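Local coordinates for protein D,D-dipeptidase/D,D-carboxypeptidase (Enterococcus faecalis, PDB 4MUQ) that probably cleaves D-Ala-D-Ala dipeptides and the terminal D-Ala of cell-wall precursors as a zinc-dependent D,D-peptidase of vancomycin resistance, at residues Asn66-Val71 with Ile114-Asn119; Phe130-Ile135 with His164-Phe169; Ala52-Leu57 with Tyr146-Arg151. One frame throughout, in Å; residues are numbered along the deposited sequence. Where two conformers were deposited one is given.

Contact 1 (Asn66-Val71 with Ile114-Asn119); sequences NSIVPV and IDLGLN. With ZN (zinc ion), chain B; LY0 ((2R)-3-[(R)-[(1R)-1-aminoethyl](hydroxy)phosphoryl]-2-methylpropanoic acid), chain C; 2D8 ((2R)-3-[(R)-[(1S)-1-aminoethyl](hydroxy)phosphoryl]-2-methylpropanoic acid), chain D.
Strands 68-71 and 114-118 pair antiparallel in the four-stranded sheet of the Hedgehog/DD-peptidase fold, and Asp115 of the second strand is a zinc ligand. Val69 and Gly117 form a hydrogen-bonded pair. Val69 N gives a nearly straight bond to Gly117 O at 2.9 Å (172° at the hydrogen), and Gly117 N returns one to Val69 O. Val71 N continues the ladder to Asp115 O at 2.8 Å. Pro70 and Leu116 form a non-hydrogen-bonded pair, where the missing N-H of proline costs no bond to strand 114-118. Their side chains lie on one face of the sheet. There Pro70 CB meets Ile114 CD1 at 3.8 Å, and Ile68 CG2 approaches Leu116 CB at 4.0 Å. Phe139 of helix 134-142 touches both Ile68 and Leu116. At the open end Asn119 closes the pair. Its CG is anti to the backbone N (chi1 -170°), and its ND2 reaches Asn66 O at 2.6 Å. The donor lies in the carbonyl plane, but the bond is bent to 138° at the hydrogen. Asn119 N binds Ser67 O from above its carbonyl plane. The amide of Asn119 also packs on Val69 CG1.

At the other end Asp115 turns its carboxylate to the zinc ion. Both oxygens bind, unequally: OD1 of Asp115 at 2.0 Å from the zinc, OD2 at 2.4 Å. His108 and His168 complete the protein ligands, and phosphinate oxygens O31 and O32 of the inhibitor also bind the metal. In the (1S) epimer, 2D8, N1 bonds to Asp115 OD2. The Asp115 backbone oxygen is thus tied to the edge strand while its carboxylate binds metal, so the ladder probably helps to position this ligand. The zinc probably draws charge from the carboxylate.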
loop_
_atom_site.group_PDB
_atom_site.type_symbol
_atom_site.label_atom_id
_atom_site.label_comp_id
_atom_site.label_asym_id
_atom_site.label_seq_id
_atom_site.Cartn_x
_atom_site.Cartn_y
_atom_site.Cartn_z
ATOM N N ASN A 66 8.159 -17.660 -13.679
ATOM C CA ASN A 66 8.132 -18.233 -12.345
ATOM C C ASN A 66 9.306 -17.771 -11.498
ATOM O O ASN A 66 9.565 -18.340 -10.444
ATOM C CB ASN A 66 8.160 -19.758 -12.440
ATOM C CG ASN A 66 6.954 -20.308 -13.146
ATOM O OD1 ASN A 66 5.844 -20.257 -12.611
ATOM N ND2 ASN A 66 7.150 -20.826 -14.354
ATOM N N SER A 67 10.014 -16.743 -11.963
ATOM C CA SER A 67 11.224 -16.305 -11.275
ATOM C C SER A 67 10.942 -15.533 -9.985
ATOM O O SER A 67 11.800 -15.473 -9.100
ATOM C CB SER A 67 12.123 -15.500 -12.222
ATOM O OG SER A 67 11.422 -14.404 -12.778
ATOM N N ILE A 68 9.745 -14.960 -9.873
ATOM C CA ILE A 68 9.344 -14.265 -8.657
ATOM C C ILE A 68 8.178 -14.994 -8.027
ATOM O O ILE A 68 7.200 -15.316 -8.702
ATOM C CB ILE A 68 8.920 -12.806 -8.922
ATOM C CG1 ILE A 68 10.109 -11.994 -9.436
ATOM C CG2 ILE A 68 8.350 -12.170 -7.650
ATOM C CD1 ILE A 68 9.742 -10.607 -9.944
ATOM N N VAL A 69 8.286 -15.263 -6.733
ATOM C CA VAL A 69 7.191 -15.903 -6.027
ATOM C C VAL A 69 6.645 -15.023 -4.908
ATOM O O VAL A 69 7.395 -14.292 -4.243
ATOM C CB VAL A 69 7.599 -17.273 -5.469
ATOM C CG1 VAL A 69 7.990 -18.217 -6.604
ATOM C CG2 VAL A 69 8.731 -17.122 -4.491
ATOM N N PRO A 70 5.322 -15.072 -4.715
ATOM C CA PRO A 70 4.736 -14.390 -3.566
ATOM C C PRO A 70 5.035 -15.225 -2.333
ATOM O O PRO A 70 4.873 -16.447 -2.354
ATOM C CB PRO A 70 3.244 -14.373 -3.892
ATOM C CG PRO A 70 3.031 -15.564 -4.756
ATOM C CD PRO A 70 4.304 -15.737 -5.550
ATOM N N VAL A 71 5.527 -14.572 -1.294
ATOM C CA VAL A 71 5.942 -15.232 -0.068
ATOM C C VAL A 71 4.902 -15.024 1.028
ATOM O O VAL A 71 4.610 -15.939 1.798
ATOM C CB VAL A 71 7.333 -14.714 0.409
ATOM C CG1 VAL A 71 7.682 -15.271 1.788
ATOM C CG2 VAL A 71 8.413 -15.070 -0.597
ATOM N N ILE A 114 2.457 -7.129 -0.057
ATOM C CA ILE A 114 2.975 -8.421 -0.456
ATOM C C ILE A 114 4.487 -8.456 -0.278
ATOM O O ILE A 114 5.187 -7.491 -0.577
ATOM C CB ILE A 114 2.547 -8.770 -1.901
ATOM C CG1 ILE A 114 2.931 -10.213 -2.227
ATOM C CG2 ILE A 114 3.113 -7.782 -2.915
ATOM C CD1 ILE A 114 1.922 -10.942 -3.082
ATOM N N ASP A 115 4.972 -9.593 0.225
ATOM C CA ASP A 115 6.398 -9.885 0.266
ATOM C C ASP A 115 6.710 -10.778 -0.920
ATOM O O ASP A 115 6.047 -11.802 -1.120
ATOM C CB ASP A 115 6.773 -10.570 1.590
ATOM C CG ASP A 115 6.565 -9.665 2.801
ATOM O OD1 ASP A 115 6.576 -8.458 2.633
ATOM O OD2 ASP A 115 6.352 -10.111 3.947
ATOM N N LEU A 116 7.721 -10.397 -1.696
ATOM C CA LEU A 116 8.127 -11.139 -2.878
ATOM C C LEU A 116 9.545 -11.687 -2.718
ATOM O O LEU A 116 10.372 -11.109 -2.001
ATOM C CB LEU A 116 8.093 -10.228 -4.106
ATOM C CG LEU A 116 6.733 -9.600 -4.406
ATOM C CD1 LEU A 116 6.873 -8.597 -5.534
ATOM C CD2 LEU A 116 5.718 -10.672 -4.778
ATOM N N GLY A 117 9.831 -12.794 -3.388
ATOM C CA GLY A 117 11.166 -13.356 -3.337
ATOM C C GLY A 117 11.576 -14.001 -4.633
ATOM O O GLY A 117 10.739 -14.361 -5.471
ATOM N N LEU A 118 12.891 -14.127 -4.806
ATOM C CA LEU A 118 13.470 -14.912 -5.885
ATOM C C LEU A 118 13.002 -16.355 -5.775
ATOM O O LEU A 118 12.961 -16.916 -4.677
ATOM C CB LEU A 118 14.994 -14.872 -5.796
ATOM C CG LEU A 118 15.709 -13.886 -6.708
ATOM C CD1 LEU A 118 17.211 -13.943 -6.496
ATOM C CD2 LEU A 118 15.375 -14.190 -8.154
ATOM N N ASN A 119 12.635 -16.959 -6.899
ATOM C CA ASN A 119 12.214 -18.351 -6.870
ATOM C C ASN A 119 13.404 -19.274 -6.682
ATOM O O ASN A 119 14.128 -19.577 -7.630
ATOM C CB ASN A 119 11.448 -18.726 -8.139
ATOM C CG ASN A 119 10.777 -20.098 -8.048
ATOM O OD1 ASN A 119 11.318 -21.039 -7.470
ATOM N ND2 ASN A 119 9.591 -20.211 -8.635
HETATM ZN ZN ZN B . 5.975 -7.806 4.384
HETATM P P LY0 C . 7.391 -8.170 6.844
HETATM C C1 LY0 C . 7.637 -10.082 8.631
HETATM N N1 LY0 C . 9.640 -9.315 7.698
HETATM C C2 LY0 C . 8.318 -9.652 7.347
HETATM C C4 LY0 C . 7.486 -6.896 8.133
HETATM C C5 LY0 C . 6.362 -5.906 8.104
HETATM C C6 LY0 C . 5.133 -6.495 8.777
HETATM C C7 LY0 C . 6.830 -4.631 8.784
HETATM O O31 LY0 C . 5.904 -8.554 6.669
HETATM O O32 LY0 C . 7.888 -7.692 5.440
HETATM O O61 LY0 C . 4.047 -6.142 8.347
HETATM O O62 LY0 C . 5.274 -7.253 9.721
HETATM C C4 2D8 D . 7.485 -6.886 8.130
HETATM C C5 2D8 D . 6.360 -5.901 8.103
HETATM C C6 2D8 D . 5.132 -6.495 8.777
HETATM C C7 2D8 D . 6.829 -4.629 8.785
HETATM N N1 2D8 D . 8.486 -10.523 6.359
HETATM P P 2D8 D . 7.394 -8.163 6.844
HETATM C C1 2D8 D . 7.666 -10.092 8.615
HETATM C C2 2D8 D . 8.397 -9.573 7.392
HETATM O O31 2D8 D . 5.910 -8.567 6.682
HETATM O O32 2D8 D . 7.890 -7.694 5.438
HETATM O O61 2D8 D . 4.046 -6.143 8.348
HETATM O O62 2D8 D . 5.274 -7.253 9.721
#

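Contact 2 (Phe130-Ile135 with His164-Phe169); sequences FPYDGI and HEPWHF. With ZN (zinc ion), chain B; LY0 ((2R)-3-[(R)-[(1R)-1-aminoethyl](hydroxy)phosphoryl]-2-methylpropanoic acid), chain C; 2D8 ((2R)-3-[(R)-[(1S)-1-aminoethyl](hydroxy)phosphoryl]-2-methylpropanoic acid), chain D.
Phe130 and Trp167 bring the two backbones closest, with their CA atoms 5.2 Å apart, where the loop leading to helix 134-142 passes the loop leading into strand 168-171. Phe130 CB packs on Trp167 CB at 4.0 Å. The CG of Phe130 is anti to its backbone N (chi1 -155°), and the ring beyond it runs to Phe169. There CE2 of Phe130 meets CE2 of Phe169 at 3.5 Å. The two rings meet obliquely, their planes at 75°. Pro166 O lies at the edge of the Phe130 ring, near its plane. Pro166 CB comes to 3.4 Å from Phe130 O.

Tyr132 and His164 reach toward each other tip to tip. Tyr132 OH and His164 NE2 share a short hydrogen bond of 2.6 Å, and the hydroxyl lies near the plane of the imidazole. Pro166 packs beside the pair, with its CG against Tyr132 CE2 and its CD above one face of the His164 ring, displaced toward the rim. Tyr132 OH also bonds to Gln150, and Arg140 makes a cation-pi contact with the Tyr132 ring.

The same 164-169 segment carries three residues of the inhibitor pocket. His168 ND1 binds the zinc ion at 2.1 Å, and its NE2 bonds to Glu107. Trp167 NE1 donates to phosphinate O32 of either epimer at 2.9 Å, with that oxygen at the indole edge. Glu165 OE1 approaches O32 at 2.8 Å as well. Phosphinate O32 therefore sits among the metal, an N-H and a carboxylate. Phe130 packs against the backbone and CB of Trp167, behind the pocket. The polar setting of O32 is consistent with the surroundings expected for a tetrahedral intermediate, which a phosphinate probably mimics.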
loop_
_atom_site.group_PDB
_atom_site.type_symbol
_atom_site.label_atom_id
_atom_site.label_comp_id
_atom_site.label_asym_id
_atom_site.label_seq_id
_atom_site.Cartn_x
_atom_site.Cartn_y
_atom_site.Cartn_z
ATOM N N PHE A 130 15.175 -10.585 -2.430
ATOM C CA PHE A 130 14.609 -9.799 -3.528
ATOM C C PHE A 130 15.618 -8.708 -3.874
ATOM O O PHE A 130 15.459 -7.550 -3.471
ATOM C CB PHE A 130 13.249 -9.213 -3.137
ATOM C CG PHE A 130 12.343 -8.930 -4.311
ATOM C CD1 PHE A 130 11.820 -9.976 -5.062
ATOM C CD2 PHE A 130 12.012 -7.631 -4.661
ATOM C CE1 PHE A 130 10.982 -9.722 -6.148
ATOM C CE2 PHE A 130 11.181 -7.376 -5.744
ATOM C CZ PHE A 130 10.667 -8.417 -6.483
ATOM N N PRO A 131 16.669 -9.087 -4.608
ATOM C CA PRO A 131 17.813 -8.192 -4.824
ATOM C C PRO A 131 17.511 -6.985 -5.709
ATOM O O PRO A 131 16.433 -6.855 -6.294
ATOM C CB PRO A 131 18.874 -9.105 -5.469
ATOM C CG PRO A 131 18.125 -10.266 -6.030
ATOM C CD PRO A 131 16.898 -10.437 -5.158
ATOM N N TYR A 132 18.486 -6.085 -5.770
ATOM C CA TYR A 132 18.381 -4.874 -6.565
ATOM C C TYR A 132 19.057 -5.110 -7.914
ATOM O O TYR A 132 19.700 -4.215 -8.474
ATOM C CB TYR A 132 19.015 -3.693 -5.820
ATOM C CG TYR A 132 18.227 -3.257 -4.600
ATOM C CD1 TYR A 132 17.265 -2.260 -4.694
ATOM C CD2 TYR A 132 18.432 -3.859 -3.357
ATOM C CE1 TYR A 132 16.551 -1.858 -3.600
ATOM C CE2 TYR A 132 17.712 -3.462 -2.247
ATOM C CZ TYR A 132 16.754 -2.464 -2.379
ATOM O OH TYR A 132 16.020 -2.039 -1.302
ATOM N N ASP A 133 18.915 -6.338 -8.411
ATOM C CA ASP A 133 19.416 -6.751 -9.714
ATOM C C ASP A 133 18.395 -7.621 -10.418
ATOM O O ASP A 133 17.466 -8.130 -9.790
ATOM C CB ASP A 133 20.684 -7.581 -9.556
ATOM C CG ASP A 133 21.784 -6.819 -8.899
ATOM O OD1 ASP A 133 22.240 -5.843 -9.516
ATOM O OD2 ASP A 133 22.175 -7.191 -7.773
ATOM N N GLY A 134 18.574 -7.784 -11.722
ATOM C CA GLY A 134 17.798 -8.740 -12.490
ATOM C C GLY A 134 16.300 -8.519 -12.443
ATOM O O GLY A 134 15.824 -7.385 -12.330
ATOM N N ILE A 135 15.566 -9.624 -12.516
ATOM C CA ILE A 135 14.114 -9.598 -12.624
ATOM C C ILE A 135 13.442 -8.928 -11.428
ATOM O O ILE A 135 12.436 -8.240 -11.587
ATOM C CB ILE A 135 13.543 -11.028 -12.868
ATOM C CG1 ILE A 135 12.069 -10.962 -13.268
ATOM C CG2 ILE A 135 13.757 -11.929 -11.655
ATOM C CD1 ILE A 135 11.833 -10.234 -14.582
ATOM N N HIS A 164 15.204 -1.361 6.633
ATOM C CA HIS A 164 15.252 -1.610 5.197
ATOM C C HIS A 164 14.755 -3.025 4.861
ATOM O O HIS A 164 15.318 -4.008 5.353
ATOM C CB HIS A 164 16.711 -1.456 4.776
ATOM C CG HIS A 164 16.986 -1.722 3.329
ATOM N ND1 HIS A 164 18.241 -2.066 2.890
ATOM C CD2 HIS A 164 16.194 -1.679 2.230
ATOM C CE1 HIS A 164 18.218 -2.233 1.577
ATOM N NE2 HIS A 164 16.996 -1.985 1.150
ATOM N N GLU A 165 13.735 -3.116 4.006
ATOM C CA GLU A 165 13.241 -4.413 3.522
ATOM C C GLU A 165 13.156 -4.408 1.999
ATOM O O GLU A 165 12.265 -3.807 1.423
ATOM C CB GLU A 165 11.883 -4.750 4.135
ATOM C CG GLU A 165 11.912 -4.871 5.650
ATOM C CD GLU A 165 10.706 -5.588 6.184
ATOM O OE1 GLU A 165 9.666 -5.563 5.483
ATOM O OE2 GLU A 165 10.826 -6.164 7.274
ATOM N N PRO A 166 14.095 -5.075 1.333
ATOM C CA PRO A 166 14.043 -5.130 -0.133
ATOM C C PRO A 166 12.765 -5.758 -0.701
ATOM O O PRO A 166 12.411 -5.471 -1.849
ATOM C CB PRO A 166 15.259 -5.988 -0.477
ATOM C CG PRO A 166 16.262 -5.653 0.621
ATOM C CD PRO A 166 15.394 -5.527 1.863
ATOM N N TRP A 167 12.079 -6.575 0.100
ATOM C CA TRP A 167 11.069 -7.513 -0.413
ATOM C C TRP A 167 9.611 -7.105 -0.247
ATOM O O TRP A 167 8.746 -7.769 -0.810
ATOM C CB TRP A 167 11.229 -8.866 0.286
ATOM C CG TRP A 167 11.091 -8.734 1.783
ATOM C CD1 TRP A 167 9.928 -8.672 2.507
ATOM C CD2 TRP A 167 12.160 -8.614 2.734
ATOM N NE1 TRP A 167 10.213 -8.521 3.843
ATOM C CE2 TRP A 167 11.573 -8.488 4.011
ATOM C CE3 TRP A 167 13.555 -8.595 2.626
ATOM C CZ2 TRP A 167 12.335 -8.341 5.172
ATOM C CZ3 TRP A 167 14.315 -8.456 3.786
ATOM C CH2 TRP A 167 13.697 -8.314 5.040
ATOM N N HIS A 168 9.334 -6.072 0.549
ATOM C CA HIS A 168 7.966 -5.737 0.952
ATOM C C HIS A 168 7.391 -4.590 0.128
ATOM O O HIS A 168 7.916 -3.467 0.141
ATOM C CB HIS A 168 7.936 -5.429 2.459
ATOM C CG HIS A 168 6.590 -5.029 2.982
ATOM N ND1 HIS A 168 5.888 -5.788 3.900
ATOM C CD2 HIS A 168 5.849 -3.920 2.762
ATOM C CE1 HIS A 168 4.759 -5.166 4.201
ATOM N NE2 HIS A 168 4.718 -4.028 3.530
ATOM N N PHE A 169 6.299 -4.877 -0.579
ATOM C CA PHE A 169 5.684 -3.883 -1.464
ATOM C C PHE A 169 4.265 -3.594 -1.032
ATOM O O PHE A 169 3.530 -4.487 -0.624
ATOM C CB PHE A 169 5.741 -4.365 -2.922
ATOM C CG PHE A 169 7.124 -4.349 -3.476
ATOM C CD1 PHE A 169 7.574 -3.253 -4.199
ATOM C CD2 PHE A 169 8.008 -5.378 -3.202
ATOM C CE1 PHE A 169 8.874 -3.197 -4.691
ATOM C CE2 PHE A 169 9.312 -5.329 -3.678
ATOM C CZ PHE A 169 9.742 -4.230 -4.427
HETATM ZN ZN ZN B . 5.975 -7.806 4.384
HETATM P P LY0 C . 7.391 -8.170 6.844
HETATM C C1 LY0 C . 7.637 -10.082 8.631
HETATM N N1 LY0 C . 9.640 -9.315 7.698
HETATM C C2 LY0 C . 8.318 -9.652 7.347
HETATM C C4 LY0 C . 7.486 -6.896 8.133
HETATM C C5 LY0 C . 6.362 -5.906 8.104
HETATM C C6 LY0 C . 5.133 -6.495 8.777
HETATM C C7 LY0 C . 6.830 -4.631 8.784
HETATM O O31 LY0 C . 5.904 -8.554 6.669
HETATM O O32 LY0 C . 7.888 -7.692 5.440
HETATM O O61 LY0 C . 4.047 -6.142 8.347
HETATM O O62 LY0 C . 5.274 -7.253 9.721
HETATM C C4 2D8 D . 7.485 -6.886 8.130
HETATM C C5 2D8 D . 6.360 -5.901 8.103
HETATM C C6 2D8 D . 5.132 -6.495 8.777
HETATM C C7 2D8 D . 6.829 -4.629 8.785
HETATM N N1 2D8 D . 8.486 -10.523 6.359
HETATM P P 2D8 D . 7.394 -8.163 6.844
HETATM C C1 2D8 D . 7.666 -10.092 8.615
HETATM C C2 2D8 D . 8.397 -9.573 7.392
HETATM O O31 2D8 D . 5.910 -8.567 6.682
HETATM O O32 2D8 D . 7.890 -7.694 5.438
HETATM O O61 2D8 D . 4.046 -6.143 8.348
HETATM O O62 2D8 D . 5.274 -7.253 9.721
#

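Contact 3 (Ala52-Leu57 with Tyr146-Arg151); sequences ANVLQL and YGFTQR
Tyr146, just before strand 148-150, meets helix 49-62 through Val54 and Leu57. Its CB lies 3.8 Å from Val54 CG1. Further out on the ring, CE1 of Tyr146 approaches Leu57 CB at 4.2 Å, an oblique contact; Leu57 is exposed. The backbone takes part too, since Tyr146 O is 3.3 Å from Val54 CG1. This is a van der Waals contact between a methyl group and a carbonyl oxygen. The second methyl, Val54 CG2, lies further from Tyr146 O, at 4.1 Å.

Gly147 follows with phi 116°. At these backbone angles a CB would press on the carbonyl oxygen of Tyr146. The glycine lets the chain turn here into the strand, and its backbone is hydrogen-bonded to Val172 and Gly173.

Phe148 opens the strand, and its CB points toward the helix. Val54 CG1 comes to the edge of the phenyl ring, near its plane, with Phe148 CE2 at 3.8 Å. The two side chains slide past each other in opposite directions. Val54 CG1 is anti to the backbone N (chi1 165°), and this one methyl touches both Tyr146 and Phe148. Leu55 crosses the phenylalanine at about a right angle, its CD1 4.2 Å from Phe148 CE2. All these side-chain contacts are apolar.

Beyond Phe148 the strand leaves the helix. The Phe148 side chain lies between helix 49-62 and the sheet. Val51 and Ile58 touch it from the helix, Phe169 from the adjacent strand 168-171 and Ile114 from strand 113-118 beyond it, and Tyr171 meets it edge-to-face.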
loop_
_atom_site.group_PDB
_atom_site.type_symbol
_atom_site.label_atom_id
_atom_site.label_comp_id
_atom_site.label_asym_id
_atom_site.label_seq_id
_atom_site.Cartn_x
_atom_site.Cartn_y
_atom_site.Cartn_z
ATOM N N ALA A 52 -4.363 -8.084 -6.547
ATOM C CA ALA A 52 -3.925 -9.310 -7.214
ATOM C C ALA A 52 -3.905 -9.095 -8.723
ATOM O O ALA A 52 -2.983 -9.528 -9.412
ATOM C CB ALA A 52 -4.842 -10.471 -6.847
ATOM N N ASN A 53 -4.911 -8.403 -9.245
ATOM C CA ASN A 53 -4.944 -8.148 -10.675
ATOM C C ASN A 53 -3.777 -7.280 -11.131
ATOM O O ASN A 53 -3.174 -7.547 -12.171
ATOM C CB ASN A 53 -6.292 -7.560 -11.091
ATOM C CG ASN A 53 -7.418 -8.568 -10.964
ATOM O OD1 ASN A 53 -7.178 -9.778 -10.945
ATOM N ND2 ASN A 53 -8.652 -8.080 -10.873
ATOM N N VAL A 54 -3.440 -6.263 -10.343
ATOM C CA VAL A 54 -2.330 -5.389 -10.686
ATOM C C VAL A 54 -1.002 -6.148 -10.659
ATOM O O VAL A 54 -0.150 -5.973 -11.538
ATOM C CB VAL A 54 -2.293 -4.169 -9.740
ATOM C CG1 VAL A 54 -0.966 -3.448 -9.836
ATOM C CG2 VAL A 54 -3.440 -3.220 -10.066
ATOM N N LEU A 55 -0.842 -7.013 -9.659
ATOM C CA LEU A 55 0.371 -7.806 -9.541
ATOM C C LEU A 55 0.551 -8.643 -10.803
ATOM O O LEU A 55 1.644 -8.697 -11.362
ATOM C CB LEU A 55 0.293 -8.716 -8.314
ATOM C CG LEU A 55 1.628 -9.273 -7.830
ATOM C CD1 LEU A 55 2.523 -8.133 -7.356
ATOM C CD2 LEU A 55 1.402 -10.296 -6.722
ATOM N N GLN A 56 -0.521 -9.277 -11.272
ATOM C CA GLN A 56 -0.445 -10.048 -12.506
ATOM C C GLN A 56 -0.027 -9.186 -13.696
ATOM O O GLN A 56 0.769 -9.625 -14.530
ATOM C CB GLN A 56 -1.770 -10.761 -12.801
ATOM C CG GLN A 56 -2.084 -11.902 -11.840
ATOM C CD GLN A 56 -1.060 -13.024 -11.910
ATOM O OE1 GLN A 56 -0.474 -13.284 -12.966
ATOM N NE2 GLN A 56 -0.841 -13.692 -10.786
ATOM N N LEU A 57 -0.556 -7.966 -13.784
ATOM C CA LEU A 57 -0.162 -7.054 -14.855
ATOM C C LEU A 57 1.342 -6.755 -14.824
ATOM O O LEU A 57 1.990 -6.712 -15.870
ATOM C CB LEU A 57 -0.961 -5.745 -14.783
ATOM C CG LEU A 57 -2.454 -5.796 -15.105
ATOM C CD1 LEU A 57 -3.086 -4.435 -14.869
ATOM C CD2 LEU A 57 -2.688 -6.234 -16.543
ATOM N N TYR A 146 2.277 1.104 -11.693
ATOM C CA TYR A 146 1.073 0.284 -11.574
ATOM C C TYR A 146 0.360 0.418 -10.238
ATOM O O TYR A 146 -0.703 -0.173 -10.042
ATOM C CB TYR A 146 1.389 -1.192 -11.847
ATOM C CG TYR A 146 1.728 -1.471 -13.292
ATOM C CD1 TYR A 146 0.757 -1.935 -14.170
ATOM C CD2 TYR A 146 3.013 -1.261 -13.781
ATOM C CE1 TYR A 146 1.052 -2.184 -15.496
ATOM C CE2 TYR A 146 3.319 -1.505 -15.105
ATOM C CZ TYR A 146 2.338 -1.969 -15.957
ATOM O OH TYR A 146 2.639 -2.214 -17.279
ATOM N N GLY A 147 0.919 1.189 -9.315
ATOM C CA GLY A 147 0.257 1.381 -8.044
ATOM C C GLY A 147 0.990 0.864 -6.819
ATOM O O GLY A 147 0.501 1.021 -5.699
ATOM N N PHE A 148 2.145 0.233 -7.024
ATOM C CA PHE A 148 2.923 -0.327 -5.915
ATOM C C PHE A 148 4.145 0.519 -5.557
ATOM O O PHE A 148 4.727 1.194 -6.423
ATOM C CB PHE A 148 3.405 -1.745 -6.263
ATOM C CG PHE A 148 2.427 -2.850 -5.933
ATOM C CD1 PHE A 148 2.351 -3.362 -4.637
ATOM C CD2 PHE A 148 1.620 -3.405 -6.920
ATOM C CE1 PHE A 148 1.484 -4.392 -4.337
ATOM C CE2 PHE A 148 0.744 -4.445 -6.618
ATOM C CZ PHE A 148 0.686 -4.933 -5.321
ATOM N N THR A 149 4.537 0.478 -4.285
ATOM C CA THR A 149 5.734 1.168 -3.819
ATOM C C THR A 149 6.543 0.217 -2.933
ATOM O O THR A 149 5.961 -0.599 -2.216
ATOM C CB THR A 149 5.370 2.480 -3.053
ATOM O OG1 THR A 149 6.541 3.285 -2.876
ATOM C CG2 THR A 149 4.723 2.199 -1.690
ATOM N N GLN A 150 7.866 0.316 -2.956
ATOM C CA GLN A 150 8.650 -0.433 -1.978
ATOM C C GLN A 150 8.525 0.322 -0.658
ATOM O O GLN A 150 8.867 1.506 -0.555
ATOM C CB GLN A 150 10.106 -0.549 -2.388
ATOM C CG GLN A 150 10.884 -1.464 -1.460
ATOM C CD GLN A 150 12.351 -1.477 -1.766
ATOM O OE1 GLN A 150 12.766 -1.326 -2.919
ATOM N NE2 GLN A 150 13.160 -1.633 -0.731
ATOM N N ARG A 151 8.014 -0.360 0.348
ATOM C CA ARG A 151 7.517 0.311 1.541
ATOM C C ARG A 151 8.584 0.833 2.492
ATOM O O ARG A 151 8.425 1.935 3.054
ATOM C CB ARG A 151 6.557 -0.621 2.273
ATOM C CG ARG A 151 5.878 -0.016 3.497
ATOM C CD ARG A 151 5.005 1.158 3.099
ATOM N NE ARG A 151 4.283 1.718 4.242
ATOM C CZ ARG A 151 4.764 2.655 5.055
ATOM N NH1 ARG A 151 5.992 3.126 4.893
ATOM N NH2 ARG A 151 4.005 3.106 6.045
#

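In the fold
All three contacts reach one antiparallel sheet, ordered 68-72, 113-118, 168-171, 148-150. Contact 1 joins the first two strands. Contacts 1 and 2 have centres about 10 Å apart and meet in the middle of the sheet, where Ile114 O lies 2.8 Å from Phe169 N. Both supply the zinc site: Asp115 OD1 is 3.0 Å from His168 ND1. Contact 3 packs helix 49-62 on the outer strand 148-150. It joins contact 1 where Ile114 CD1 meets Leu55 CD2 at 3.7 Å, and contact 2 where Tyr132 OH reaches Gln150 NE2 at 2.9 Å. Its Phe148 side chain stays about 10 Å from the zinc ion.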